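Methyltransferase (Pyrococcus horikoshii, PDB 1IXK) probably transfers methyl groups from S-adenosyl-L-methionine to carbon 5 of cytidine in tRNA. Local coordinates at residues M108-A113 / F307-I312; A127-K132 / I146-V151; I191-P196 / L242-C247; L224-L229 / E255-W260. One frame throughout, in Å; residues are numbered along the deposited sequence.

In the fold
All four contacts belong to the mixed-sheet methyltransferase domain. Contact 3 lies near its centre, as does contact 1, and is a pair of parallel strands joined by backbone hydrogen bonds. Contacts 1 and 4 put helices against the same strands, with helix 105-114 and helices 215-235 and 255-264 covering different faces. Contact 1 is buried and mostly apolar, with one lysine bond at its end. Contact 4 lies farther out, where a selenomethionine and a tryptophan meet. Contact 2, on a neighbouring beta-alpha-beta unit, relies on a proline and two bridging waters. Contacts 2 and 3 meet where Lys132 packs on Asp194, both predicted to bind S-adenosyl-L-methionine.

Contact 1. Residues M108-A113 / F307-I312; sequences MYPPVA and FFIAKI
Ile309 packs against Tyr109 and Ala113 of helix 105-114. Its side chain leaves the strand toward the helix, with CG1 anti to the backbone N (chi1 -179°). From CB, the CG2 branch meets Tyr109 CE2 at 4.0 Å. The other branch runs through CG1 to CD1, where most of the contact is made. CD1 sits over one face of the Tyr109 ring, 4.1 Å from the ring centroid and offset toward the rim. This is a CH-pi contact. The same methyl touches Ala113 CB at 3.7 Å and also reaches Pro110 CA.

Phe307 packs beside it. Its ring meets Pro110 tip to tip, with Pro110 CG in the ring plane at the edge, 3.6 Å from Phe307 CZ. Phe307 CE2 also lies 3.8 Å from Tyr109 CD2.

At the far end Lys311 is extended. Its NZ donates to Ala113 O at 2.7 Å, nearly in line with the carbonyl (168°). The bond ties the strand to the last turn of the helix.

The helix segment and the strand run almost parallel, 7° apart, with their axes 9.6 Å from each other. Tyr109 OH bonds to Tyr274 O, and its ring stacks with Trp75. Strand 307-314 pairs antiparallel with strand 240-246, and also with strands 295-297 and 267-270. Helix 105-114 also packs on helix 131-139.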
loop_
_atom_site.group_PDB
_atom_site.type_symbol
_atom_site.label_atom_id
_atom_site.label_comp_id
_atom_site.label_asym_id
_atom_site.label_seq_id
_atom_site.Cartn_x
_atom_site.Cartn_y
_atom_site.Cartn_z
HETATM N N MSE A 108 2.919 -2.037 4.591
HETATM C CA MSE A 108 4.263 -2.607 4.564
HETATM C C MSE A 108 4.486 -3.468 3.319
HETATM O O MSE A 108 5.619 -3.662 2.878
HETATM C CB MSE A 108 4.499 -3.470 5.811
HETATM C CG MSE A 108 4.482 -2.710 7.135
HETATM SE SE MSE A 108 4.842 -3.792 8.569
HETATM C CE MSE A 108 4.104 -2.832 9.890
ATOM N N TYR A 109 3.399 -3.964 2.740
ATOM C CA TYR A 109 3.493 -4.836 1.571
ATOM C C TYR A 109 4.128 -4.216 0.316
ATOM O O TYR A 109 5.061 -4.785 -0.247
ATOM C CB TYR A 109 2.097 -5.384 1.224
ATOM C CG TYR A 109 2.087 -6.681 0.428
ATOM C CD1 TYR A 109 3.229 -7.137 -0.227
ATOM C CD2 TYR A 109 0.919 -7.434 0.307
ATOM C CE1 TYR A 109 3.211 -8.310 -0.983
ATOM C CE2 TYR A 109 0.889 -8.608 -0.450
ATOM C CZ TYR A 109 2.039 -9.034 -1.090
ATOM O OH TYR A 109 2.019 -10.182 -1.849
ATOM N N PRO A 110 3.641 -3.042 -0.134
ATOM C CA PRO A 110 4.196 -2.404 -1.336
ATOM C C PRO A 110 5.714 -2.243 -1.394
ATOM O O PRO A 110 6.347 -2.670 -2.365
ATOM C CB PRO A 110 3.454 -1.064 -1.390
ATOM C CG PRO A 110 2.113 -1.418 -0.833
ATOM C CD PRO A 110 2.494 -2.269 0.377
ATOM N N PRO A 111 6.326 -1.636 -0.363
ATOM C CA PRO A 111 7.783 -1.474 -0.408
ATOM C C PRO A 111 8.521 -2.807 -0.498
ATOM O O PRO A 111 9.485 -2.947 -1.253
ATOM C CB PRO A 111 8.105 -0.758 0.907
ATOM C CG PRO A 111 6.828 -0.101 1.292
ATOM C CD PRO A 111 5.770 -1.073 0.879
ATOM N N VAL A 112 8.076 -3.779 0.290
ATOM C CA VAL A 112 8.710 -5.092 0.306
ATOM C C VAL A 112 8.546 -5.778 -1.051
ATOM O O VAL A 112 9.490 -6.370 -1.575
ATOM C CB VAL A 112 8.113 -5.979 1.425
ATOM C CG1 VAL A 112 8.738 -7.367 1.386
ATOM C CG2 VAL A 112 8.365 -5.331 2.787
ATOM N N ALA A 113 7.351 -5.693 -1.621
ATOM C CA ALA A 113 7.099 -6.296 -2.929
ATOM C C ALA A 113 7.985 -5.653 -4.001
ATOM O O ALA A 113 8.492 -6.344 -4.887
ATOM C CB ALA A 113 5.620 -6.145 -3.311
ATOM N N PHE A 307 -7.374 -4.111 0.415
ATOM C CA PHE A 307 -6.103 -3.774 -0.224
ATOM C C PHE A 307 -5.923 -4.500 -1.566
ATOM O O PHE A 307 -6.424 -5.603 -1.750
ATOM C CB PHE A 307 -4.991 -4.176 0.755
ATOM C CG PHE A 307 -3.603 -3.859 0.298
ATOM C CD1 PHE A 307 -3.084 -2.576 0.434
ATOM C CD2 PHE A 307 -2.791 -4.861 -0.229
ATOM C CE1 PHE A 307 -1.765 -2.297 0.066
ATOM C CE2 PHE A 307 -1.480 -4.593 -0.599
ATOM C CZ PHE A 307 -0.966 -3.306 -0.453
ATOM N N PHE A 308 -5.209 -3.869 -2.491
ATOM C CA PHE A 308 -4.944 -4.448 -3.811
ATOM C C PHE A 308 -3.511 -4.115 -4.175
ATOM O O PHE A 308 -3.058 -2.990 -3.962
ATOM C CB PHE A 308 -5.869 -3.833 -4.870
ATOM C CG PHE A 308 -5.554 -4.261 -6.278
ATOM C CD1 PHE A 308 -5.997 -5.488 -6.765
ATOM C CD2 PHE A 308 -4.819 -3.427 -7.127
ATOM C CE1 PHE A 308 -5.720 -5.881 -8.079
ATOM C CE2 PHE A 308 -4.534 -3.813 -8.444
ATOM C CZ PHE A 308 -4.988 -5.045 -8.917
ATOM N N ILE A 309 -2.795 -5.082 -4.732
ATOM C CA ILE A 309 -1.419 -4.835 -5.117
ATOM C C ILE A 309 -1.038 -5.643 -6.347
ATOM O O ILE A 309 -1.420 -6.803 -6.473
ATOM C CB ILE A 309 -0.436 -5.189 -3.969
ATOM C CG1 ILE A 309 1.001 -4.891 -4.413
ATOM C CG2 ILE A 309 -0.589 -6.658 -3.583
ATOM C CD1 ILE A 309 2.041 -5.031 -3.297
ATOM N N ALA A 310 -0.279 -5.018 -7.243
ATOM C CA ALA A 310 0.179 -5.676 -8.461
ATOM C C ALA A 310 1.633 -5.313 -8.717
ATOM O O ALA A 310 2.042 -4.169 -8.502
ATOM C CB ALA A 310 -0.676 -5.257 -9.648
ATOM N N LYS A 311 2.414 -6.287 -9.177
ATOM C CA LYS A 311 3.823 -6.055 -9.464
ATOM C C LYS A 311 4.009 -6.104 -10.975
ATOM O O LYS A 311 3.817 -7.145 -11.610
ATOM C CB LYS A 311 4.680 -7.119 -8.776
ATOM C CG LYS A 311 6.170 -6.889 -8.915
ATOM C CD LYS A 311 6.923 -7.756 -7.915
ATOM C CE LYS A 311 8.418 -7.572 -8.044
ATOM N NZ LYS A 311 9.128 -8.130 -6.854
ATOM N N ILE A 312 4.399 -4.972 -11.538
ATOM C CA ILE A 312 4.559 -4.835 -12.981
ATOM C C ILE A 312 6.004 -4.725 -13.464
ATOM O O ILE A 312 6.789 -3.957 -12.913
ATOM C CB ILE A 312 3.792 -3.575 -13.459
ATOM C CG1 ILE A 312 2.327 -3.673 -13.027
ATOM C CG2 ILE A 312 3.920 -3.412 -14.959
ATOM C CD1 ILE A 312 1.515 -2.402 -13.284
#

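Contact 2. Residues A127-K132 / I146-V151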
loop_
_atom_site.group_PDB
_atom_site.type_symbol
_atom_site.label_atom_id
_atom_site.label_comp_id
_atom_site.label_asym_id
_atom_site.label_seq_id
_atom_site.Cartn_x
_atom_site.Cartn_y
_atom_site.Cartn_z
ATOM N N ALA A 127 1.143 10.582 -2.906
ATOM C CA ALA A 127 0.717 11.967 -2.761
ATOM C C ALA A 127 1.242 12.469 -1.419
ATOM O O ALA A 127 1.582 13.642 -1.265
ATOM C CB ALA A 127 -0.802 12.057 -2.796
ATOM N N ALA A 128 1.307 11.563 -0.450
ATOM C CA ALA A 128 1.795 11.895 0.882
ATOM C C ALA A 128 2.907 10.929 1.281
ATOM O O ALA A 128 2.694 10.012 2.072
ATOM C CB ALA A 128 0.654 11.827 1.885
ATOM N N PRO A 129 4.113 11.122 0.725
ATOM C CA PRO A 129 5.263 10.261 1.028
ATOM C C PRO A 129 5.524 10.240 2.528
ATOM O O PRO A 129 5.324 11.246 3.211
ATOM C CB PRO A 129 6.412 10.928 0.271
ATOM C CG PRO A 129 5.724 11.660 -0.838
ATOM C CD PRO A 129 4.498 12.217 -0.181
ATOM N N GLY A 130 5.972 9.097 3.040
ATOM C CA GLY A 130 6.251 9.002 4.463
ATOM C C GLY A 130 6.727 7.635 4.919
ATOM O O GLY A 130 7.893 7.283 4.750
ATOM N N GLY A 131 5.814 6.869 5.506
ATOM C CA GLY A 131 6.144 5.548 6.002
ATOM C C GLY A 131 6.704 4.590 4.968
ATOM O O GLY A 131 7.693 3.912 5.228
ATOM N N LYS A 132 6.077 4.516 3.799
ATOM C CA LYS A 132 6.560 3.610 2.761
ATOM C C LYS A 132 7.888 4.074 2.183
ATOM O O LYS A 132 8.716 3.261 1.787
ATOM C CB LYS A 132 5.535 3.484 1.630
ATOM C CG LYS A 132 4.227 2.826 2.037
ATOM C CD LYS A 132 3.402 2.476 0.807
ATOM C CE LYS A 132 2.001 2.046 1.189
ATOM N NZ LYS A 132 1.306 3.137 1.915
ATOM N N ILE A 146 16.147 7.798 -3.659
ATOM C CA ILE A 146 14.693 7.726 -3.690
ATOM C C ILE A 146 14.138 9.122 -3.888
ATOM O O ILE A 146 14.394 10.009 -3.080
ATOM C CB ILE A 146 14.100 7.204 -2.372
ATOM C CG1 ILE A 146 14.551 5.762 -2.119
ATOM C CG2 ILE A 146 12.574 7.304 -2.428
ATOM C CD1 ILE A 146 14.309 5.305 -0.690
ATOM N N TYR A 147 13.395 9.318 -4.971
ATOM C CA TYR A 147 12.772 10.611 -5.235
ATOM C C TYR A 147 11.321 10.524 -4.763
ATOM O O TYR A 147 10.633 9.543 -5.051
ATOM C CB TYR A 147 12.792 10.934 -6.736
ATOM C CG TYR A 147 14.158 11.277 -7.287
ATOM C CD1 TYR A 147 15.040 10.283 -7.707
ATOM C CD2 TYR A 147 14.573 12.606 -7.379
ATOM C CE1 TYR A 147 16.303 10.602 -8.210
ATOM C CE2 TYR A 147 15.832 12.939 -7.880
ATOM C CZ TYR A 147 16.691 11.932 -8.295
ATOM O OH TYR A 147 17.925 12.263 -8.811
ATOM N N ALA A 148 10.862 11.538 -4.035
ATOM C CA ALA A 148 9.485 11.570 -3.543
ATOM C C ALA A 148 8.921 12.971 -3.766
ATOM O O ALA A 148 9.672 13.948 -3.811
ATOM C CB ALA A 148 9.435 11.205 -2.065
ATOM N N PHE A 149 7.599 13.057 -3.903
ATOM C CA PHE A 149 6.919 14.324 -4.167
ATOM C C PHE A 149 5.737 14.569 -3.231
ATOM O O PHE A 149 4.952 13.661 -2.956
ATOM C CB PHE A 149 6.390 14.345 -5.611
ATOM C CG PHE A 149 7.417 13.987 -6.653
ATOM C CD1 PHE A 149 7.891 12.682 -6.770
ATOM C CD2 PHE A 149 7.894 14.953 -7.533
ATOM C CE1 PHE A 149 8.824 12.346 -7.750
ATOM C CE2 PHE A 149 8.829 14.626 -8.518
ATOM C CZ PHE A 149 9.295 13.319 -8.626
ATOM N N ASP A 150 5.610 15.802 -2.752
ATOM C CA ASP A 150 4.502 16.184 -1.878
ATOM C C ASP A 150 4.153 17.637 -2.192
ATOM O O ASP A 150 5.019 18.506 -2.135
ATOM C CB ASP A 150 4.902 16.068 -0.406
ATOM C CG ASP A 150 3.695 16.058 0.534
ATOM O OD1 ASP A 150 2.648 16.652 0.186
ATOM O OD2 ASP A 150 3.799 15.458 1.625
ATOM N N VAL A 151 2.894 17.901 -2.530
ATOM C CA VAL A 151 2.465 19.263 -2.845
ATOM C C VAL A 151 2.250 20.092 -1.578
ATOM O O VAL A 151 2.117 21.316 -1.643
ATOM C CB VAL A 151 1.155 19.263 -3.663
ATOM C CG1 VAL A 151 1.358 18.496 -4.971
ATOM C CG2 VAL A 151 0.028 18.640 -2.845
HETATM O O HOH W 1 1.506 15.428 -3.426
HETATM O O HOH W 2 5.532 13.964 2.853
#
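This is a loop-to-strand contact inside a beta-alpha-beta unit, where Pro129 rests on the end of strand 145-149. Pro129 carries most of it. Its CB meets Ala148 CB at 3.8 Å. Its CG lies 3.0 Å from Phe149 O, a close approach of ring carbon to carbonyl. Its CD faces Asp150 OD2 at 3.8 Å.

Two waters make the polar links. Water 1 donates to Ala127 O at 2.8 Å and accepts from Val151 N. Water 2 donates to Pro129 O and to Asp150 OD2, the latter at 2.6 Å. The first torsion sets Asp150 CG anti to the backbone N (chi1 -163°), which puts CG near Ala127 O. Outside the contact, Asp150 OD1 accepts from Asp152 N and forms a salt bridge with Arg155. The carboxylate is therefore held through both oxygens.

Gly130 follows Pro129 and takes the N-cap position of helix 131-139. Ala127 to Lys132 and Asp150 are predicted to bind S-adenosyl-L-methionine. A glycine-bearing loop after strand 121-124, next to an acidic residue at the end of strand 145-149, is typical of the Rossmann-like class I methyltransferase fold.

Contact 3. Residues I191-P196 / L242-C247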
loop_
_atom_site.group_PDB
_atom_site.type_symbol
_atom_site.label_atom_id
_atom_site.label_comp_id
_atom_site.label_asym_id
_atom_site.label_seq_id
_atom_site.Cartn_x
_atom_site.Cartn_y
_atom_site.Cartn_z
ATOM N N ILE A 191 9.703 1.817 -9.201
ATOM C CA ILE A 191 8.711 2.846 -8.910
ATOM C C ILE A 191 7.622 2.312 -7.989
ATOM O O ILE A 191 7.083 1.231 -8.212
ATOM C CB ILE A 191 8.048 3.373 -10.201
ATOM C CG1 ILE A 191 9.103 4.070 -11.060
ATOM C CG2 ILE A 191 6.896 4.333 -9.852
ATOM C CD1 ILE A 191 8.572 4.680 -12.317
ATOM N N LEU A 192 7.316 3.069 -6.942
ATOM C CA LEU A 192 6.268 2.684 -6.009
ATOM C C LEU A 192 5.087 3.619 -6.257
ATOM O O LEU A 192 5.201 4.827 -6.068
ATOM C CB LEU A 192 6.739 2.836 -4.557
ATOM C CG LEU A 192 5.788 2.262 -3.493
ATOM C CD1 LEU A 192 5.749 0.736 -3.625
ATOM C CD2 LEU A 192 6.262 2.653 -2.093
ATOM N N LEU A 193 3.969 3.058 -6.709
ATOM C CA LEU A 193 2.765 3.843 -6.961
ATOM C C LEU A 193 1.721 3.374 -5.969
ATOM O O LEU A 193 0.891 2.506 -6.269
ATOM C CB LEU A 193 2.267 3.640 -8.394
ATOM C CG LEU A 193 0.947 4.318 -8.776
ATOM C CD1 LEU A 193 0.937 5.788 -8.328
ATOM C CD2 LEU A 193 0.768 4.210 -10.279
ATOM N N ASP A 194 1.793 3.950 -4.775
ATOM C CA ASP A 194 0.899 3.617 -3.680
ATOM C C ASP A 194 -0.112 4.729 -3.448
ATOM O O ASP A 194 0.260 5.873 -3.199
ATOM C CB ASP A 194 1.710 3.385 -2.403
ATOM C CG ASP A 194 2.734 4.490 -2.146
ATOM O OD1 ASP A 194 2.885 4.899 -0.974
ATOM O OD2 ASP A 194 3.399 4.944 -3.106
ATOM N N ALA A 195 -1.394 4.389 -3.524
ATOM C CA ALA A 195 -2.444 5.376 -3.311
ATOM C C ALA A 195 -2.749 5.490 -1.822
ATOM O O ALA A 195 -2.552 4.539 -1.068
ATOM C CB ALA A 195 -3.699 4.974 -4.073
ATOM N N PRO A 196 -3.226 6.665 -1.377
ATOM C CA PRO A 196 -3.551 6.870 0.036
ATOM C C PRO A 196 -4.516 5.793 0.523
ATOM O O PRO A 196 -5.475 5.451 -0.171
ATOM C CB PRO A 196 -4.190 8.255 0.044
ATOM C CG PRO A 196 -3.479 8.953 -1.076
ATOM C CD PRO A 196 -3.472 7.894 -2.153
ATOM N N LEU A 242 7.505 -1.718 -11.328
ATOM C CA LEU A 242 6.616 -0.743 -10.709
ATOM C C LEU A 242 5.603 -1.525 -9.892
ATOM O O LEU A 242 5.038 -2.512 -10.370
ATOM C CB LEU A 242 5.890 0.108 -11.762
ATOM C CG LEU A 242 4.964 1.206 -11.201
ATOM C CD1 LEU A 242 4.886 2.368 -12.181
ATOM C CD2 LEU A 242 3.578 0.644 -10.908
ATOM N N VAL A 243 5.402 -1.117 -8.645
ATOM C CA VAL A 243 4.421 -1.784 -7.810
ATOM C C VAL A 243 3.277 -0.806 -7.633
ATOM O O VAL A 243 3.477 0.345 -7.241
ATOM C CB VAL A 243 5.004 -2.202 -6.440
ATOM C CG1 VAL A 243 3.872 -2.559 -5.481
ATOM C CG2 VAL A 243 5.911 -3.408 -6.626
ATOM N N TYR A 244 2.088 -1.281 -7.967
ATOM C CA TYR A 244 0.859 -0.512 -7.908
ATOM C C TYR A 244 -0.007 -1.032 -6.777
ATOM O O TYR A 244 -0.257 -2.231 -6.685
ATOM C CB TYR A 244 0.128 -0.665 -9.245
ATOM C CG TYR A 244 -1.231 -0.008 -9.331
ATOM C CD1 TYR A 244 -2.369 -0.628 -8.817
ATOM C CD2 TYR A 244 -1.379 1.221 -9.964
ATOM C CE1 TYR A 244 -3.631 -0.040 -8.941
ATOM C CE2 TYR A 244 -2.630 1.824 -10.090
ATOM C CZ TYR A 244 -3.748 1.188 -9.584
ATOM O OH TYR A 244 -4.980 1.779 -9.746
ATOM N N SER A 245 -0.467 -0.137 -5.910
ATOM C CA SER A 245 -1.307 -0.569 -4.807
ATOM C C SER A 245 -2.338 0.479 -4.432
ATOM O O SER A 245 -2.130 1.677 -4.652
ATOM C CB SER A 245 -0.448 -0.900 -3.577
ATOM O OG SER A 245 0.223 0.247 -3.078
ATOM N N THR A 246 -3.454 0.019 -3.877
ATOM C CA THR A 246 -4.519 0.912 -3.432
ATOM C C THR A 246 -5.167 0.292 -2.197
ATOM O O THR A 246 -4.925 -0.870 -1.874
ATOM C CB THR A 246 -5.660 1.047 -4.457
ATOM O OG1 THR A 246 -6.507 -0.104 -4.354
ATOM C CG2 THR A 246 -5.124 1.164 -5.880
ATOM N N CYS A 247 -6.001 1.077 -1.524
ATOM C CA CYS A 247 -6.737 0.599 -0.364
ATOM C C CYS A 247 -8.210 0.663 -0.721
ATOM O O CYS A 247 -9.046 1.083 0.076
ATOM C CB CYS A 247 -6.447 1.462 0.857
ATOM S SG CYS A 247 -4.958 0.925 1.755
HETATM O O HOH W 3 -1.874 3.581 -6.654
HETATM O O HOH W 4 -1.192 1.604 -1.152
HETATM O O HOH W 5 -6.943 3.858 -1.958
#
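Ile191 and Leu242 pair in two parallel strands whose backbones bond in a ladder. Val243 N donates to Ile191 O at 2.9 Å, and Leu193 N to Val243 O at 2.8 Å. Ser245 N to Leu193 O and Ala195 N to Ser245 O continue it.

Side chains pair on both faces. On one, Leu242 CG is anti to the backbone N (chi1 -178°) and lies 3.9 Å from Ile191 CB. Leu242 CD1 touches Ile191 CG2 at 3.7 Å, and Leu242 CD2 reaches Leu193 CB at 4.1 Å. An alanine in place of Leu242 would probably leave Ile191 CG2 and Leu193 CB without these methyl neighbours and open a gap beside them, toward Leu229 of helix 215-235. Leu193 and Tyr244 lie side by side, CD2 to CD2 at 3.7 Å. On the opposite face, Ser245 OG lies 3.5 Å from Asp194 CB, and Leu192 CD1 packs on Val243. Asp194 is predicted to bind S-adenosyl-L-methionine.

Water 4 links Ala195 O with Ser245 OG beside the last rung. Beyond it, water 5 joins Pro196 O to Cys247 N, just past the strand ends. Cys247, the predicted nucleophile, is in a disulfide with Cys197.

Farther out, Tyr244 OH bonds to Glu253 O. Helix 105-114 covers the face of Leu192 and Val243. Helix 215-235 covers that of Ile191 and Leu242. Strand 307-314 runs antiparallel beside strand 240-246.

Contact 4. Residues L224-L229 / E255-W260; sequences LQMRLL and EFVIQW
Met226, a selenomethionine, bends at its third torsion (chi3 68°), which brings CE over the indole of Trp260. Trp260 CG is anti to the backbone N (chi1 171°), and the side chain starts toward helix 215-235. CE then lies over the face of the indole, near its centre. It is 3.5 Å from Trp260 CE2 and 3.6 Å from the centroid of the five-membered ring, a CH-pi contact. The SE atom is 4.8 Å from the centroid of the six-membered ring, a Met-aromatic contact. Nearer the backbone, Met226 CB approaches Trp260 CZ3 at 3.7 Å.

Deeper in, Leu229 and Val257 slide past each other in opposite directions, with Leu229 CD2 3.8 Å from Val257 CG1. Val257 CG1 also faces Met226 CG at 4.3 Å. The helix segments cross at -37°, with axes 10.2 Å apart. Leu229 also packs on Leu242, and Val257 on Tyr244, both of strand 240-246. Phe265 meets the Trp260 ring edge-to-face.

An alanine at Trp260 would probably leave the Met226 methyl and selenium without their aromatic partner and free that chain to turn.

The contact between these two segments is apolar. It rests on van der Waals and CH-pi contact of the Met226 chain with the indole, without direct polar bonds to fix it. In methionine, sulfur would take the place of selenium.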
loop_
_atom_site.group_PDB
_atom_site.type_symbol
_atom_site.label_atom_id
_atom_site.label_comp_id
_atom_site.label_asym_id
_atom_site.label_seq_id
_atom_site.Cartn_x
_atom_site.Cartn_y
_atom_site.Cartn_z
ATOM N N LEU A 224 -7.238 9.287 -12.187
ATOM C CA LEU A 224 -5.990 9.754 -11.604
ATOM C C LEU A 224 -4.996 8.595 -11.518
ATOM O O LEU A 224 -3.804 8.777 -11.755
ATOM C CB LEU A 224 -6.239 10.329 -10.213
ATOM C CG LEU A 224 -5.015 10.851 -9.463
ATOM C CD1 LEU A 224 -4.282 11.889 -10.305
ATOM C CD2 LEU A 224 -5.467 11.453 -8.133
ATOM N N GLN A 225 -5.494 7.409 -11.178
ATOM C CA GLN A 225 -4.640 6.225 -11.075
ATOM C C GLN A 225 -4.037 5.893 -12.437
ATOM O O GLN A 225 -2.850 5.585 -12.548
ATOM C CB GLN A 225 -5.447 5.026 -10.572
ATOM C CG GLN A 225 -5.803 5.077 -9.095
ATOM C CD GLN A 225 -4.578 5.138 -8.207
ATOM O OE1 GLN A 225 -3.910 6.168 -8.120
ATOM N NE2 GLN A 225 -4.272 4.029 -7.545
HETATM N N MSE A 226 -4.872 5.943 -13.469
HETATM C CA MSE A 226 -4.423 5.669 -14.827
HETATM C C MSE A 226 -3.341 6.679 -15.215
HETATM O O MSE A 226 -2.304 6.310 -15.761
HETATM C CB MSE A 226 -5.608 5.754 -15.806
HETATM C CG MSE A 226 -6.620 4.596 -15.701
HETATM SE SE MSE A 226 -8.108 4.829 -16.716
HETATM C CE MSE A 226 -7.456 4.705 -18.361
ATOM N N ARG A 227 -3.582 7.955 -14.929
ATOM C CA ARG A 227 -2.612 8.999 -15.262
ATOM C C ARG A 227 -1.287 8.760 -14.560
ATOM O O ARG A 227 -0.225 8.871 -15.169
ATOM C CB ARG A 227 -3.127 10.384 -14.855
ATOM C CG ARG A 227 -4.254 10.934 -15.692
ATOM C CD ARG A 227 -4.722 12.276 -15.129
ATOM N NE ARG A 227 -5.865 12.807 -15.866
ATOM C CZ ARG A 227 -5.797 13.304 -17.098
ATOM N NH1 ARG A 227 -4.636 13.346 -17.738
ATOM N NH2 ARG A 227 -6.897 13.748 -17.693
ATOM N N LEU A 228 -1.359 8.449 -13.269
ATOM C CA LEU A 228 -0.159 8.201 -12.481
ATOM C C LEU A 228 0.602 6.977 -12.984
ATOM O O LEU A 228 1.822 7.011 -13.124
ATOM C CB LEU A 228 -0.531 8.014 -11.004
ATOM C CG LEU A 228 -1.021 9.282 -10.296
ATOM C CD1 LEU A 228 -1.678 8.935 -8.972
ATOM C CD2 LEU A 228 0.150 10.226 -10.102
ATOM N N LEU A 229 -0.124 5.901 -13.262
ATOM C CA LEU A 229 0.504 4.676 -13.739
ATOM C C LEU A 229 1.200 4.897 -15.080
ATOM O O LEU A 229 2.294 4.382 -15.309
ATOM C CB LEU A 229 -0.542 3.569 -13.849
ATOM C CG LEU A 229 -0.041 2.192 -14.295
ATOM C CD1 LEU A 229 1.088 1.715 -13.382
ATOM C CD2 LEU A 229 -1.203 1.217 -14.275
ATOM N N GLU A 255 -8.232 -3.946 -10.646
ATOM C CA GLU A 255 -8.141 -4.836 -11.804
ATOM C C GLU A 255 -8.339 -4.140 -13.150
ATOM O O GLU A 255 -7.640 -4.442 -14.120
ATOM C CB GLU A 255 -9.157 -5.975 -11.673
ATOM C CG GLU A 255 -8.807 -7.006 -10.596
ATOM C CD GLU A 255 -9.310 -6.648 -9.205
ATOM O OE1 GLU A 255 -9.863 -5.545 -9.017
ATOM O OE2 GLU A 255 -9.147 -7.486 -8.293
ATOM N N PHE A 256 -9.301 -3.226 -13.218
ATOM C CA PHE A 256 -9.578 -2.499 -14.463
ATOM C C PHE A 256 -8.382 -1.656 -14.904
ATOM O O PHE A 256 -8.081 -1.553 -16.096
ATOM C CB PHE A 256 -10.785 -1.576 -14.289
ATOM C CG PHE A 256 -12.115 -2.280 -14.327
ATOM C CD1 PHE A 256 -12.204 -3.660 -14.183
ATOM C CD2 PHE A 256 -13.290 -1.547 -14.472
ATOM C CE1 PHE A 256 -13.444 -4.304 -14.182
ATOM C CE2 PHE A 256 -14.533 -2.179 -14.470
ATOM C CZ PHE A 256 -14.607 -3.562 -14.323
ATOM N N VAL A 257 -7.713 -1.033 -13.941
ATOM C CA VAL A 257 -6.559 -0.203 -14.249
ATOM C C VAL A 257 -5.406 -1.083 -14.706
ATOM O O VAL A 257 -4.695 -0.747 -15.657
ATOM C CB VAL A 257 -6.114 0.615 -13.020
ATOM C CG1 VAL A 257 -4.849 1.403 -13.344
ATOM C CG2 VAL A 257 -7.229 1.554 -12.596
ATOM N N ILE A 258 -5.223 -2.214 -14.027
ATOM C CA ILE A 258 -4.153 -3.141 -14.386
ATOM C C ILE A 258 -4.408 -3.757 -15.770
ATOM O O ILE A 258 -3.482 -3.889 -16.568
ATOM C CB ILE A 258 -4.000 -4.257 -13.322
ATOM C CG1 ILE A 258 -3.654 -3.623 -11.970
ATOM C CG2 ILE A 258 -2.882 -5.222 -13.712
ATOM C CD1 ILE A 258 -2.477 -2.682 -12.036
ATOM N N GLN A 259 -5.654 -4.132 -16.053
ATOM C CA GLN A 259 -5.967 -4.697 -17.364
ATOM C C GLN A 259 -5.672 -3.647 -18.436
ATOM O O GLN A 259 -5.124 -3.954 -19.500
ATOM C CB GLN A 259 -7.437 -5.104 -17.458
ATOM C CG GLN A 259 -7.784 -5.726 -18.811
ATOM C CD GLN A 259 -7.090 -7.059 -19.027
ATOM O OE1 GLN A 259 -7.379 -8.032 -18.344
ATOM N NE2 GLN A 259 -6.166 -7.103 -19.974
ATOM N N TRP A 260 -6.046 -2.405 -18.152
ATOM C CA TRP A 260 -5.803 -1.322 -19.090
ATOM C C TRP A 260 -4.304 -1.193 -19.345
ATOM O O TRP A 260 -3.874 -1.035 -20.484
ATOM C CB TRP A 260 -6.349 0.000 -18.543
ATOM C CG TRP A 260 -5.925 1.176 -19.365
ATOM C CD1 TRP A 260 -6.324 1.476 -20.640
ATOM C CD2 TRP A 260 -4.989 2.186 -18.989
ATOM N NE1 TRP A 260 -5.691 2.616 -21.080
ATOM C CE2 TRP A 260 -4.865 3.073 -20.086
ATOM C CE3 TRP A 260 -4.238 2.433 -17.831
ATOM C CZ2 TRP A 260 -4.023 4.186 -20.058
ATOM C CZ3 TRP A 260 -3.399 3.542 -17.802
ATOM C CH2 TRP A 260 -3.300 4.404 -18.911
#